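Local coordinates for protein cytosine deaminase (Klebsiella pneumoniae, PDB 4R85) that probably deaminates cytosine and 5-methylcytosine by hydrolysis, using an iron(II) centre in an amidohydrolase-fold barrel, at residues Q112-H117 / D140-Q145. Residues are numbered along the deposited sequence; the frame is centred on the assembly and turned at random.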
ATOM      1  N   GLN A 112      18.918  -0.144  -9.043  1.00 18.02           N
ATOM      2  CA  GLN A 112      20.272  -0.465  -9.498  1.00 21.26           C
ATOM      3  C   GLN A 112      21.257  -0.652  -8.341  1.00 18.19           C
ATOM      4  O   GLN A 112      22.424  -0.983  -8.551  1.00 19.35           O
ATOM      5  CB  GLN A 112      20.792   0.610 -10.450  1.00 15.37           C
ATOM      6  CG  GLN A 112      20.074   0.681 -11.799  1.00 20.18           C
ATOM      7  CD  GLN A 112      20.804   1.579 -12.785  1.00 24.19           C
ATOM      8  OE1 GLN A 112      22.034   1.642 -12.781  1.00 22.76           O
ATOM      9  NE2 GLN A 112      20.048   2.297 -13.617  1.00 20.33           N
ATOM     10  N   HIS A 113      20.786  -0.398  -7.129  1.00 17.37           N
ATOM     11  CA  HIS A 113      21.598  -0.550  -5.930  1.00 16.77           C
ATOM     12  C   HIS A 113      20.850  -1.394  -4.909  1.00 12.98           C
ATOM     13  O   HIS A 113      19.699  -1.114  -4.570  1.00 13.73           O
ATOM     14  CB  HIS A 113      21.964   0.818  -5.356  1.00 15.88           C
ATOM     15  CG  HIS A 113      22.807   1.634  -6.280  1.00 19.04           C
ATOM     16  ND1 HIS A 113      24.162   1.429  -6.422  1.00 21.28           N
ATOM     17  CD2 HIS A 113      22.481   2.627  -7.142  1.00 18.58           C
ATOM     18  CE1 HIS A 113      24.641   2.276  -7.317  1.00 23.01           C
ATOM     19  NE2 HIS A 113      23.642   3.013  -7.771  1.00 21.31           N
ATOM     20  N   VAL A 114      21.503  -2.452  -4.439  1.00 14.74           N
ATOM     21  CA  VAL A 114      20.856  -3.411  -3.563  1.00 15.40           C
ATOM     22  C   VAL A 114      21.794  -3.814  -2.435  1.00 15.94           C
ATOM     23  O   VAL A 114      22.961  -4.091  -2.667  1.00 16.34           O
ATOM     24  CB  VAL A 114      20.480  -4.693  -4.342  1.00 16.08           C
ATOM     25  CG1 VAL A 114      19.864  -5.753  -3.403  1.00 16.03           C
ATOM     26  CG2 VAL A 114      19.539  -4.377  -5.493  1.00 13.94           C
ATOM     27  N   ARG A 115      21.279  -3.850  -1.213  1.00 14.91           N
ATOM     28  CA  ARG A 115      22.027  -4.435  -0.110  1.00 15.64           C
ATOM     29  C   ARG A 115      21.253  -5.648   0.397  1.00 14.52           C
ATOM     30  O   ARG A 115      20.116  -5.515   0.857  1.00 12.19           O
ATOM     31  CB  ARG A 115      22.246  -3.415   1.011  1.00 14.81           C
ATOM     32  CG  ARG A 115      22.894  -4.011   2.261  1.00 17.22           C
ATOM     33  CD  ARG A 115      23.075  -2.948   3.346  1.00 16.17           C
ATOM     34  NE  ARG A 115      24.225  -2.084   3.073  1.00 14.67           N
ATOM     35  CZ  ARG A 115      24.584  -1.080   3.860  1.00 15.53           C
ATOM     36  NH1 ARG A 115      23.865  -0.818   4.946  1.00 12.50           N
ATOM     37  NH2 ARG A 115      25.646  -0.337   3.559  1.00 16.17           N
ATOM     38  N   THR A 116      21.851  -6.832   0.285  1.00 14.58           N
ATOM     39  CA  THR A 116      21.159  -8.039   0.714  1.00 14.78           C
ATOM     40  C   THR A 116      21.767  -8.548   2.002  1.00 12.52           C
ATOM     41  O   THR A 116      22.983  -8.521   2.171  1.00 13.46           O
ATOM     42  CB  THR A 116      21.187  -9.173  -0.348  1.00 12.19           C
ATOM     43  OG1 THR A 116      20.397 -10.274   0.117  1.00 14.76           O
ATOM     44  CG2 THR A 116      22.607  -9.669  -0.602  1.00 13.92           C
ATOM     45  N   HIS A 117      20.912  -8.979   2.921  1.00 13.02           N
ATOM     46  CA  HIS A 117      21.373  -9.732   4.075  1.00 15.15           C
ATOM     47  C   HIS A 117      21.416 -11.209   3.687  1.00 20.54           C
ATOM     48  O   HIS A 117      20.578 -11.674   2.911  1.00 23.09           O
ATOM     49  CB  HIS A 117      20.451  -9.484   5.281  1.00 13.58           C
ATOM     50  CG  HIS A 117      20.472  -8.060   5.743  1.00 14.64           C
ATOM     51  ND1 HIS A 117      21.112  -7.660   6.896  1.00 16.58           N
ATOM     52  CD2 HIS A 117      19.991  -6.932   5.168  1.00 14.41           C
ATOM     53  CE1 HIS A 117      21.007  -6.347   7.021  1.00 14.30           C
ATOM     54  NE2 HIS A 117      20.331  -5.883   5.987  1.00 17.35           N
ATOM     55  N   ASP A 140      25.971  -6.256 -14.309  1.00 22.49           N
ATOM     56  CA  ASP A 140      25.430  -5.548 -15.467  1.00 27.21           C
ATOM     57  C   ASP A 140      24.066  -4.918 -15.162  1.00 26.72           C
ATOM     58  O   ASP A 140      23.613  -4.025 -15.881  1.00 24.15           O
ATOM     59  CB  ASP A 140      25.328  -6.476 -16.684  1.00 31.34           C
ATOM     60  CG  ASP A 140      24.503  -7.723 -16.405  1.00 47.06           C
ATOM     61  OD1 ASP A 140      24.517  -8.203 -15.253  1.00 46.90           O
ATOM     62  OD2 ASP A 140      23.843  -8.229 -17.339  1.00 57.07           O
ATOM     63  N   LEU A 141      23.423  -5.384 -14.093  1.00 23.58           N
ATOM     64  CA  LEU A 141      22.120  -4.863 -13.686  1.00 18.41           C
ATOM     65  C   LEU A 141      22.192  -4.011 -12.423  1.00 23.68           C
ATOM     66  O   LEU A 141      21.566  -2.956 -12.337  1.00 23.54           O
ATOM     67  CB  LEU A 141      21.129  -6.017 -13.458  1.00 22.08           C
ATOM     68  CG  LEU A 141      20.934  -6.991 -14.630  1.00 23.65           C
ATOM     69  CD1 LEU A 141      19.909  -8.069 -14.279  1.00 23.27           C
ATOM     70  CD2 LEU A 141      20.523  -6.256 -15.900  1.00 24.23           C
ATOM     71  N   ILE A 142      22.930  -4.485 -11.425  1.00 24.25           N
ATOM     72  CA  ILE A 142      22.905  -3.846 -10.114  1.00 19.63           C
ATOM     73  C   ILE A 142      24.272  -3.818  -9.448  1.00 20.26           C
ATOM     74  O   ILE A 142      25.168  -4.578  -9.803  1.00 21.32           O
ATOM     75  CB  ILE A 142      21.975  -4.607  -9.140  1.00 20.62           C
ATOM     76  CG1 ILE A 142      22.549  -5.999  -8.854  1.00 19.20           C
ATOM     77  CG2 ILE A 142      20.553  -4.686  -9.680  1.00 19.88           C
ATOM     78  CD1 ILE A 142      21.742  -6.820  -7.843  1.00 21.20           C
ATOM     79  N   ASP A 143      24.414  -2.936  -8.466  1.00 18.73           N
ATOM     80  CA  ASP A 143      25.563  -2.961  -7.576  1.00 20.25           C
ATOM     81  C   ASP A 143      25.098  -3.579  -6.258  1.00 20.88           C
ATOM     82  O   ASP A 143      24.317  -2.974  -5.520  1.00 17.63           O
ATOM     83  CB  ASP A 143      26.108  -1.547  -7.354  1.00 20.47           C
ATOM     84  CG  ASP A 143      26.714  -0.951  -8.614  1.00 32.47           C
ATOM     85  OD1 ASP A 143      26.035  -0.152  -9.301  1.00 37.83           O
ATOM     86  OD2 ASP A 143      27.872  -1.290  -8.920  1.00 37.07           O
ATOM     87  N   LEU A 144      25.571  -4.788  -5.974  1.00 20.00           N
ATOM     88  CA  LEU A 144      25.092  -5.542  -4.816  1.00 19.21           C
ATOM     89  C   LEU A 144      26.033  -5.448  -3.617  1.00 20.85           C
ATOM     90  O   LEU A 144      27.223  -5.729  -3.737  1.00 23.21           O
ATOM     91  CB  LEU A 144      24.909  -7.015  -5.203  1.00 15.67           C
ATOM     92  CG  LEU A 144      24.354  -7.968  -4.137  1.00 14.03           C
ATOM     93  CD1 LEU A 144      22.942  -7.545  -3.728  1.00 13.46           C
ATOM     94  CD2 LEU A 144      24.360  -9.406  -4.660  1.00 21.32           C
ATOM     95  N   GLN A 145      25.497  -5.067  -2.459  1.00 13.41           N
ATOM     96  CA  GLN A 145      26.243  -5.190  -1.207  1.00 15.83           C
ATOM     97  C   GLN A 145      25.747  -6.391  -0.424  1.00 16.37           C
ATOM     98  O   GLN A 145      24.555  -6.682  -0.416  1.00 18.57           O
ATOM     99  CB  GLN A 145      26.084  -3.940  -0.349  1.00 16.49           C
ATOM    100  CG  GLN A 145      26.689  -2.705  -0.989  1.00 13.14           C
ATOM    101  CD  GLN A 145      26.641  -1.499  -0.067  1.00 14.13           C
ATOM    102  OE1 GLN A 145      26.280  -1.611   1.109  1.00 16.36           O
ATOM    103  NE2 GLN A 145      27.013  -0.338  -0.596  1.00 15.98           N
TER
HETATM  104  O   HOH W   1      25.031  -0.562  -4.217  1.00 16.70           O
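Val114 and Leu144 pair in parallel register, flanked by His113 with Asp143 and Arg115 with Gln145, on two neighbouring barrel strands of the amidohydrolase fold whose segment axes approach to 4.6 Å at 22°. They are the outer arms of a beta-alpha-beta unit whose crossover carries helix 126-137. Four backbone hydrogen bonds ladder the strands together, Val114 giving N-H to Asp143 O and receiving Gln145 N at its own O (2.7 Å). On the side of the sheet with Val114 and Leu144 the contact is apolar: Val114 CG1, anti to its backbone N, meets Leu144 CD1 at 3.6 Å, and CG2 of the same valine reaches Ile142 CD1 at 4.0 Å. The other side is polar. His113 and Asp143 point the same way with ring and carboxylate 16° apart; Asp143 OD1 forms a salt bridge with Arg395, and a water links His113 ND1 to Asp143 O. Next to them, Arg115 bends at chi3 (-78°) and presents its NE edge to Gln145, while NH1 forms a salt bridge with Asp207. A single amide oxygen, Gln145 OE1, accepts from two of the nitrogens almost in the guanidinium plane, Arg115 NE at 2.9 Å and Arg115 NH2 at 2.8 Å.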